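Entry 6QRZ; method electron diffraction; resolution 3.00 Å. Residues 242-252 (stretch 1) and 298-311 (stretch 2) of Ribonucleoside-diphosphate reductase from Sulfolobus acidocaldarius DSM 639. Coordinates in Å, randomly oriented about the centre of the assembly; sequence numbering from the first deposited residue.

Stretch 1 (242-252) LIVENGESIYR
Stretch 2 298-311: VIERALKMTPEQVK

Contact between residues 242-252 and 298-311 of one chain of the Sulfolobus acidocaldarius ribonucleoside-diphosphate reductase, burying 572 Å² summed over both sides. Backbone: stretch 1 runs as helix through Glu-245, leaves helical phi/psi at Asn-246 (-143/71), and resumes as helix from Gly-247 onward. Asn-246 N donates to Leu-242 O (3.0 Å), and Asn-246 O accepts from Ile-250 N (3.1 Å), so this one residue closes the first helix and opens the second. Stretch 2 enters as helix at Val-298; Ala-302 to Met-305 then form a type II turn, with Leu-303 at -67/146, Lys-304 at 59/30 and a weak bond from Met-305 N to Ala-302 O (3.4 Å). Helical phi/psi return at 307-309, where Gln-309 N bonds Thr-306 O (2.8 Å) and Lys-311 N bonds Pro-307 O (2.9 Å). Register: CA of Val-244 lies 5.4 Å from CA of Pro-307, CA of Ile-243 lies 6.0 Å from CA of Ala-302, and CA of Tyr-251 lies 7.8 Å from CA of Ile-299; Val-244 thus sits by Pro-307, beyond the turn, while Ile-243 and Tyr-251 sit by Ala-302 and Ile-299, before Pro-307.

Apolar packing: Ile-243 (chi1 m, chi2 t) points toward stretch 2. Its CB meets Ala-302 CB at 3.8 Å, its CG2 meets Leu-303 CD2 at 3.6 Å, and its CD1 reaches Ile-299 CG2 (chi1 m, chi2 m) at 3.8 Å. The small methyl of Ala-302 accompanies the close backbone approach here. Val-244 (m), the residue most covered by the other stretch, fits against the turn and the segment after it: CG1 lies 3.6 Å from both Ala-302 O and Met-305 O, while CG2 touches Val-310 CG1 (Val-310 chi1 p) at 3.7 Å. The Pro-307 ring, C-gamma exo, places CG 3.4 Å from Val-244 O. Gly-247 adds a backbone contact, its O 4.0 Å from Leu-303 CD2; an ideal CB on it would clash with Ile-243 O.

Aromatic contact: Tyr-251 (chi1 t, chi2 79°) points toward stretch 2. Leu-303 (chi1 m, chi2 t) leaves its backbone sideways, but its end comes nearer and sets CD1 over one ring face, 3.8 Å from the Tyr-251 centroid and 13° off the normal, a CH-pi contact. Ile-299 CG2 approaches Tyr-251 CE1 obliquely at 3.9 Å, and Glu-300 CG lies at the ring edge.

Polar contact: the only hydrogen bond between the stretches runs from Tyr-251 OH to Glu-300 OE2 (2.7 Å). The extended Glu-300 side chain (chi1 m, chi2 t, chi3 -9°) brings its carboxylate to the phenol.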

ATOM      1  N   LEU A 242       0.448  -7.102 -21.478  1.00 42.27           N
ATOM      2  CA  LEU A 242       0.012  -8.470 -21.728  1.00 41.78           C
ATOM      3  C   LEU A 242      -0.387  -8.683 -23.183  1.00 42.22           C
ATOM      4  O   LEU A 242      -0.259  -9.799 -23.697  1.00 41.41           O
ATOM      5  CB  LEU A 242      -1.151  -8.825 -20.803  1.00 38.37           C
ATOM      6  CG  LEU A 242      -0.856  -8.804 -19.303  1.00 38.37           C
ATOM      7  CD1 LEU A 242      -2.139  -8.999 -18.514  1.00 38.37           C
ATOM      8  CD2 LEU A 242       0.167  -9.871 -18.942  1.00 38.37           C
ATOM      9  N   ILE A 243      -0.869  -7.633 -23.859  1.00 46.88           N
ATOM     10  CA  ILE A 243      -1.211  -7.726 -25.278  1.00 46.72           C
ATOM     11  C   ILE A 243       0.014  -7.604 -26.172  1.00 47.39           C
ATOM     12  O   ILE A 243      -0.094  -7.776 -27.393  1.00 47.60           O
ATOM     13  CB  ILE A 243      -2.290  -6.667 -25.601  1.00 41.05           C
ATOM     14  CG1 ILE A 243      -3.461  -6.795 -24.628  1.00 41.05           C
ATOM     15  CG2 ILE A 243      -2.849  -6.835 -27.006  1.00 41.05           C
ATOM     16  CD1 ILE A 243      -4.562  -5.782 -24.856  1.00 41.05           C
ATOM     17  N   VAL A 244       1.188  -7.331 -25.607  1.00 44.11           N
ATOM     18  CA  VAL A 244       2.426  -7.377 -26.371  1.00 43.43           C
ATOM     19  C   VAL A 244       3.288  -8.583 -26.018  1.00 43.16           C
ATOM     20  O   VAL A 244       4.143  -8.969 -26.829  1.00 43.29           O
ATOM     21  CB  VAL A 244       3.241  -6.075 -26.215  1.00 42.64           C
ATOM     22  CG1 VAL A 244       2.425  -4.877 -26.681  1.00 42.64           C
ATOM     23  CG2 VAL A 244       3.697  -5.895 -24.780  1.00 42.64           C
ATOM     24  N   GLU A 245       3.094  -9.192 -24.847  1.00 49.68           N
ATOM     25  CA  GLU A 245       3.810 -10.412 -24.493  1.00 49.81           C
ATOM     26  C   GLU A 245       3.064 -11.669 -24.919  1.00 49.66           C
ATOM     27  O   GLU A 245       3.700 -12.679 -25.243  1.00 50.59           O
ATOM     28  CB  GLU A 245       4.072 -10.454 -22.984  1.00 43.44           C
ATOM     29  CG  GLU A 245       5.063  -9.408 -22.489  1.00 43.44           C
ATOM     30  CD  GLU A 245       5.214  -9.410 -20.976  1.00 43.44           C
ATOM     31  OE1 GLU A 245       4.477 -10.162 -20.303  1.00 43.44           O
ATOM     32  OE2 GLU A 245       6.069  -8.659 -20.460  1.00 43.44           O
ATOM     33  N   ASN A 246       1.721 -11.627 -24.926  1.00 47.12           N
ATOM     34  CA  ASN A 246       0.872 -12.718 -25.402  1.00 48.33           C
ATOM     35  C   ASN A 246      -0.320 -12.079 -26.121  1.00 48.37           C
ATOM     36  O   ASN A 246      -1.454 -12.099 -25.650  1.00 49.17           O
ATOM     37  CB  ASN A 246       0.418 -13.627 -24.257  1.00 39.98           C
ATOM     38  CG  ASN A 246       1.543 -14.482 -23.706  1.00 39.98           C
ATOM     39  OD1 ASN A 246       2.356 -15.021 -24.457  1.00 39.98           O
ATOM     40  ND2 ASN A 246       1.593 -14.613 -22.385  1.00 39.98           N
ATOM     41  N   GLY A 247      -0.057 -11.510 -27.298  1.00 62.47           N
ATOM     42  CA  GLY A 247      -1.046 -10.655 -27.935  1.00 63.64           C
ATOM     43  C   GLY A 247      -2.298 -11.389 -28.382  1.00 63.93           C
ATOM     44  O   GLY A 247      -3.409 -10.869 -28.249  1.00 63.10           O
ATOM     45  N   GLU A 248      -2.139 -12.601 -28.914  1.00 77.26           N
ATOM     46  CA  GLU A 248      -3.271 -13.283 -29.533  1.00 76.73           C
ATOM     47  C   GLU A 248      -4.244 -13.851 -28.507  1.00 76.16           C
ATOM     48  O   GLU A 248      -5.453 -13.880 -28.761  1.00 75.88           O
ATOM     49  CB  GLU A 248      -2.768 -14.393 -30.457  1.00 51.21           C
ATOM     50  CG  GLU A 248      -3.831 -14.961 -31.383  1.00 51.21           C
ATOM     51  CD  GLU A 248      -3.243 -15.823 -32.482  1.00 51.21           C
ATOM     52  OE1 GLU A 248      -1.999 -15.920 -32.564  1.00 51.21           O
ATOM     53  OE2 GLU A 248      -4.023 -16.403 -33.266  1.00 51.21           O
ATOM     54  N   SER A 249      -3.752 -14.298 -27.353  1.00 64.99           N
ATOM     55  CA  SER A 249      -4.618 -14.909 -26.351  1.00 65.79           C
ATOM     56  C   SER A 249      -5.136 -13.902 -25.330  1.00 65.10           C
ATOM     57  O   SER A 249      -6.291 -13.998 -24.902  1.00 64.94           O
ATOM     58  CB  SER A 249      -3.873 -16.038 -25.632  1.00 66.88           C
ATOM     59  OG  SER A 249      -3.444 -17.031 -26.547  1.00 65.73           O
ATOM     60  N   ILE A 250      -4.303 -12.939 -24.931  1.00 59.91           N
ATOM     61  CA  ILE A 250      -4.719 -11.960 -23.930  1.00 59.27           C
ATOM     62  C   ILE A 250      -5.836 -11.079 -24.470  1.00 60.20           C
ATOM     63  O   ILE A 250      -6.802 -10.774 -23.760  1.00 60.40           O
ATOM     64  CB  ILE A 250      -3.513 -11.121 -23.472  1.00 39.90           C
ATOM     65  CG1 ILE A 250      -2.542 -11.983 -22.669  1.00 39.90           C
ATOM     66  CG2 ILE A 250      -3.971  -9.917 -22.670  1.00 39.90           C
ATOM     67  CD1 ILE A 250      -3.195 -12.723 -21.539  1.00 39.90           C
ATOM     68  N   TYR A 251      -5.724 -10.657 -25.731  1.00 54.45           N
ATOM     69  CA  TYR A 251      -6.703  -9.734 -26.295  1.00 53.30           C
ATOM     70  C   TYR A 251      -8.102 -10.336 -26.296  1.00 54.53           C
ATOM     71  O   TYR A 251      -9.080  -9.648 -25.981  1.00 53.61           O
ATOM     72  CB  TYR A 251      -6.286  -9.333 -27.709  1.00 40.00           C
ATOM     73  CG  TYR A 251      -7.321  -8.507 -28.432  1.00 40.00           C
ATOM     74  CD1 TYR A 251      -7.463  -7.152 -28.170  1.00 40.00           C
ATOM     75  CD2 TYR A 251      -8.158  -9.084 -29.378  1.00 40.00           C
ATOM     76  CE1 TYR A 251      -8.411  -6.393 -28.828  1.00 40.00           C
ATOM     77  CE2 TYR A 251      -9.108  -8.335 -30.040  1.00 40.00           C
ATOM     78  CZ  TYR A 251      -9.231  -6.990 -29.763  1.00 40.00           C
ATOM     79  OH  TYR A 251     -10.178  -6.244 -30.425  1.00 40.00           O
ATOM     80  N   ARG A 252      -8.219 -11.621 -26.638  1.00 49.52           N
ATOM     81  CA  ARG A 252      -9.533 -12.255 -26.678  1.00 51.20           C
ATOM     82  C   ARG A 252     -10.146 -12.349 -25.285  1.00 51.91           C
ATOM     83  O   ARG A 252     -11.360 -12.181 -25.124  1.00 51.23           O
ATOM     84  CB  ARG A 252      -9.430 -13.640 -27.317  1.00 39.14           C
ATOM     85  CG  ARG A 252      -8.942 -13.620 -28.759  1.00 39.14           C
ATOM     86  CD  ARG A 252      -8.900 -15.017 -29.359  1.00 39.14           C
ATOM     87  NE  ARG A 252     -10.233 -15.599 -29.503  1.00 39.14           N
ATOM     88  CZ  ARG A 252     -10.976 -15.503 -30.602  1.00 39.14           C
ATOM     89  NH1 ARG A 252     -10.520 -14.846 -31.660  1.00 39.14           N
ATOM     90  NH2 ARG A 252     -12.177 -16.064 -30.643  1.00 39.14           N
ATOM     91  N   VAL A 298      -7.781   2.036 -26.718  1.00 53.14           N
ATOM     92  CA  VAL A 298      -6.479   1.881 -26.081  1.00 54.95           C
ATOM     93  C   VAL A 298      -6.120   0.413 -25.885  1.00 54.12           C
ATOM     94  O   VAL A 298      -4.941   0.084 -25.716  1.00 56.46           O
ATOM     95  CB  VAL A 298      -6.447   2.647 -24.743  1.00 55.74           C
ATOM     96  CG1 VAL A 298      -7.181   1.874 -23.656  1.00 60.51           C
ATOM     97  CG2 VAL A 298      -5.013   2.952 -24.333  1.00 59.07           C
ATOM     98  N   ILE A 299      -7.107  -0.486 -25.912  1.00 55.30           N
ATOM     99  CA  ILE A 299      -6.813  -1.913 -25.846  1.00 53.76           C
ATOM    100  C   ILE A 299      -6.310  -2.419 -27.190  1.00 52.50           C
ATOM    101  O   ILE A 299      -5.245  -3.041 -27.277  1.00 51.90           O
ATOM    102  CB  ILE A 299      -8.051  -2.698 -25.377  1.00 53.09           C
ATOM    103  CG1 ILE A 299      -8.293  -2.460 -23.890  1.00 54.93           C
ATOM    104  CG2 ILE A 299      -7.880  -4.183 -25.655  1.00 52.14           C
ATOM    105  CD1 ILE A 299      -7.070  -2.693 -23.047  1.00 54.87           C
ATOM    106  N   GLU A 300      -7.067  -2.157 -28.258  1.00 57.19           N
ATOM    107  CA  GLU A 300      -6.630  -2.554 -29.591  1.00 57.76           C
ATOM    108  C   GLU A 300      -5.418  -1.761 -30.058  1.00 56.73           C
ATOM    109  O   GLU A 300      -4.735  -2.193 -30.992  1.00 54.72           O
ATOM    110  CB  GLU A 300      -7.782  -2.399 -30.585  1.00 37.79           C
ATOM    111  CG  GLU A 300      -9.013  -3.217 -30.224  1.00 37.79           C
ATOM    112  CD  GLU A 300     -10.130  -3.082 -31.239  1.00 37.79           C
ATOM    113  OE1 GLU A 300     -10.021  -2.221 -32.137  1.00 37.79           O
ATOM    114  OE2 GLU A 300     -11.118  -3.841 -31.142  1.00 37.79           O
ATOM    115  N   ARG A 301      -5.139  -0.613 -29.433  1.00 56.22           N
ATOM    116  CA  ARG A 301      -3.915   0.118 -29.739  1.00 58.21           C
ATOM    117  C   ARG A 301      -2.679  -0.711 -29.415  1.00 55.89           C
ATOM    118  O   ARG A 301      -1.654  -0.592 -30.095  1.00 56.04           O
ATOM    119  CB  ARG A 301      -3.886   1.437 -28.966  1.00 37.35           C
ATOM    120  CG  ARG A 301      -2.736   2.360 -29.334  1.00 37.35           C
ATOM    121  CD  ARG A 301      -2.933   2.954 -30.717  1.00 37.35           C
ATOM    122  NE  ARG A 301      -4.132   3.785 -30.786  1.00 37.35           N
ATOM    123  CZ  ARG A 301      -4.607   4.322 -31.904  1.00 37.35           C
ATOM    124  NH1 ARG A 301      -3.987   4.115 -33.059  1.00 37.35           N
ATOM    125  NH2 ARG A 301      -5.705   5.066 -31.872  1.00 37.35           N
ATOM    126  N   ALA A 302      -2.763  -1.562 -28.389  1.00 55.82           N
ATOM    127  CA  ALA A 302      -1.631  -2.392 -28.000  1.00 54.33           C
ATOM    128  C   ALA A 302      -1.315  -3.470 -29.028  1.00 53.09           C
ATOM    129  O   ALA A 302      -0.185  -3.969 -29.054  1.00 51.40           O
ATOM    130  CB  ALA A 302      -1.899  -3.044 -26.645  1.00 53.98           C
ATOM    131  N   LEU A 303      -2.280  -3.842 -29.862  1.00 50.97           N
ATOM    132  CA  LEU A 303      -2.056  -4.889 -30.847  1.00 50.25           C
ATOM    133  C   LEU A 303      -1.039  -4.442 -31.892  1.00 51.31           C
ATOM    134  O   LEU A 303      -0.964  -3.266 -32.258  1.00 51.57           O
ATOM    135  CB  LEU A 303      -3.371  -5.274 -31.522  1.00 34.26           C
ATOM    136  CG  LEU A 303      -4.315  -6.131 -30.678  1.00 34.26           C
ATOM    137  CD1 LEU A 303      -5.679  -6.233 -31.334  1.00 34.26           C
ATOM    138  CD2 LEU A 303      -3.721  -7.514 -30.470  1.00 34.26           C
ATOM    139  N   LYS A 304      -0.244  -5.406 -32.362  1.00 70.66           N
ATOM    140  CA  LYS A 304       0.785  -5.174 -33.376  1.00 71.17           C
ATOM    141  C   LYS A 304       1.805  -4.132 -32.927  1.00 71.56           C
ATOM    142  O   LYS A 304       2.374  -3.410 -33.751  1.00 73.61           O
ATOM    143  CB  LYS A 304       0.164  -4.775 -34.719  1.00 46.02           C
ATOM    144  CG  LYS A 304      -0.806  -5.803 -35.284  1.00 46.02           C
ATOM    145  CD  LYS A 304      -1.343  -5.375 -36.638  1.00 46.02           C
ATOM    146  CE  LYS A 304      -0.224  -5.227 -37.652  1.00 46.02           C
ATOM    147  NZ  LYS A 304      -0.748  -4.834 -38.985  1.00 46.02           N
ATOM    148  N   MET A 305       2.047  -4.044 -31.623  1.00 80.38           N
ATOM    149  CA  MET A 305       3.057  -3.157 -31.066  1.00 81.57           C
ATOM    150  C   MET A 305       4.223  -3.974 -30.528  1.00 80.96           C
ATOM    151  O   MET A 305       4.030  -5.043 -29.940  1.00 79.24           O
ATOM    152  CB  MET A 305       2.480  -2.278 -29.952  1.00 54.95           C
ATOM    153  CG  MET A 305       1.790  -1.018 -30.451  1.00 54.95           C
ATOM    154  SD  MET A 305       1.386   0.128 -29.119  1.00 54.95           S
ATOM    155  CE  MET A 305       0.807   1.543 -30.055  1.00 54.95           C
ATOM    156  N   THR A 306       5.432  -3.463 -30.735  1.00 79.81           N
ATOM    157  CA  THR A 306       6.622  -4.160 -30.275  1.00 80.47           C
ATOM    158  C   THR A 306       6.725  -4.068 -28.754  1.00 81.98           C
ATOM    159  O   THR A 306       6.476  -3.004 -28.178  1.00 80.84           O
ATOM    160  CB  THR A 306       7.871  -3.559 -30.925  1.00 53.00           C
ATOM    161  OG1 THR A 306       7.748  -3.625 -32.352  1.00 53.00           O
ATOM    162  CG2 THR A 306       9.126  -4.310 -30.496  1.00 53.00           C
ATOM    163  N   PRO A 307       7.068  -5.167 -28.074  1.00 72.41           N
ATOM    164  CA  PRO A 307       7.284  -5.091 -26.619  1.00 74.10           C
ATOM    165  C   PRO A 307       8.327  -4.065 -26.211  1.00 75.08           C
ATOM    166  O   PRO A 307       8.302  -3.604 -25.064  1.00 74.52           O
ATOM    167  CB  PRO A 307       7.731  -6.515 -26.259  1.00 49.61           C
ATOM    168  CG  PRO A 307       7.117  -7.372 -27.313  1.00 49.61           C
ATOM    169  CD  PRO A 307       7.134  -6.551 -28.574  1.00 49.61           C
ATOM    170  N   GLU A 308       9.241  -3.693 -27.111  1.00 77.98           N
ATOM    171  CA  GLU A 308      10.208  -2.646 -26.809  1.00 80.01           C
ATOM    172  C   GLU A 308       9.552  -1.275 -26.704  1.00 81.39           C
ATOM    173  O   GLU A 308      10.096  -0.387 -26.037  1.00 82.67           O
ATOM    174  CB  GLU A 308      11.305  -2.632 -27.878  1.00 50.70           C
ATOM    175  CG  GLU A 308      12.511  -1.756 -27.556  1.00 50.70           C
ATOM    176  CD  GLU A 308      12.353  -0.328 -28.047  1.00 50.70           C
ATOM    177  OE1 GLU A 308      11.538  -0.099 -28.965  1.00 50.70           O
ATOM    178  OE2 GLU A 308      13.044   0.565 -27.513  1.00 50.70           O
ATOM    179  N   GLN A 309       8.388  -1.088 -27.327  1.00 70.79           N
ATOM    180  CA  GLN A 309       7.742   0.217 -27.354  1.00 71.89           C
ATOM    181  C   GLN A 309       6.994   0.540 -26.065  1.00 73.92           C
ATOM    182  O   GLN A 309       6.668   1.709 -25.833  1.00 75.41           O
ATOM    183  CB  GLN A 309       6.783   0.293 -28.545  1.00 51.55           C
ATOM    184  CG  GLN A 309       6.371   1.702 -28.937  1.00 51.55           C
ATOM    185  CD  GLN A 309       5.489   1.725 -30.167  1.00 51.55           C
ATOM    186  OE1 GLN A 309       5.208   0.685 -30.761  1.00 51.55           O
ATOM    187  NE2 GLN A 309       5.050   2.915 -30.558  1.00 51.55           N
ATOM    188  N   VAL A 310       6.722  -0.454 -25.220  1.00 58.05           N
ATOM    189  CA  VAL A 310       5.952  -0.211 -24.005  1.00 57.33           C
ATOM    190  C   VAL A 310       6.690  -0.749 -22.784  1.00 57.25           C
ATOM    191  O   VAL A 310       6.664  -0.135 -21.712  1.00 57.42           O
ATOM    192  CB  VAL A 310       4.538  -0.815 -24.119  1.00 57.58           C
ATOM    193  CG1 VAL A 310       4.602  -2.309 -24.410  1.00 58.66           C
ATOM    194  CG2 VAL A 310       3.730  -0.539 -22.858  1.00 55.88           C
ATOM    195  N   LYS A 311       7.369  -1.884 -22.935  1.00 74.90           N
ATOM    196  CA  LYS A 311       8.028  -2.556 -21.821  1.00 75.45           C
ATOM    197  C   LYS A 311       9.529  -2.299 -21.880  1.00 77.41           C
ATOM    198  O   LYS A 311      10.197  -2.714 -22.835  1.00 77.17           O
ATOM    199  CB  LYS A 311       7.739  -4.057 -21.842  1.00 53.61           C
ATOM    200  CG  LYS A 311       8.520  -4.856 -20.808  1.00 53.61           C
ATOM    201  CD  LYS A 311       8.243  -4.363 -19.396  1.00 53.61           C
ATOM    202  CE  LYS A 311       9.060  -5.135 -18.370  1.00 53.61           C
ATOM    203  NZ  LYS A 311      10.526  -5.001 -18.589  1.00 53.61           N
TER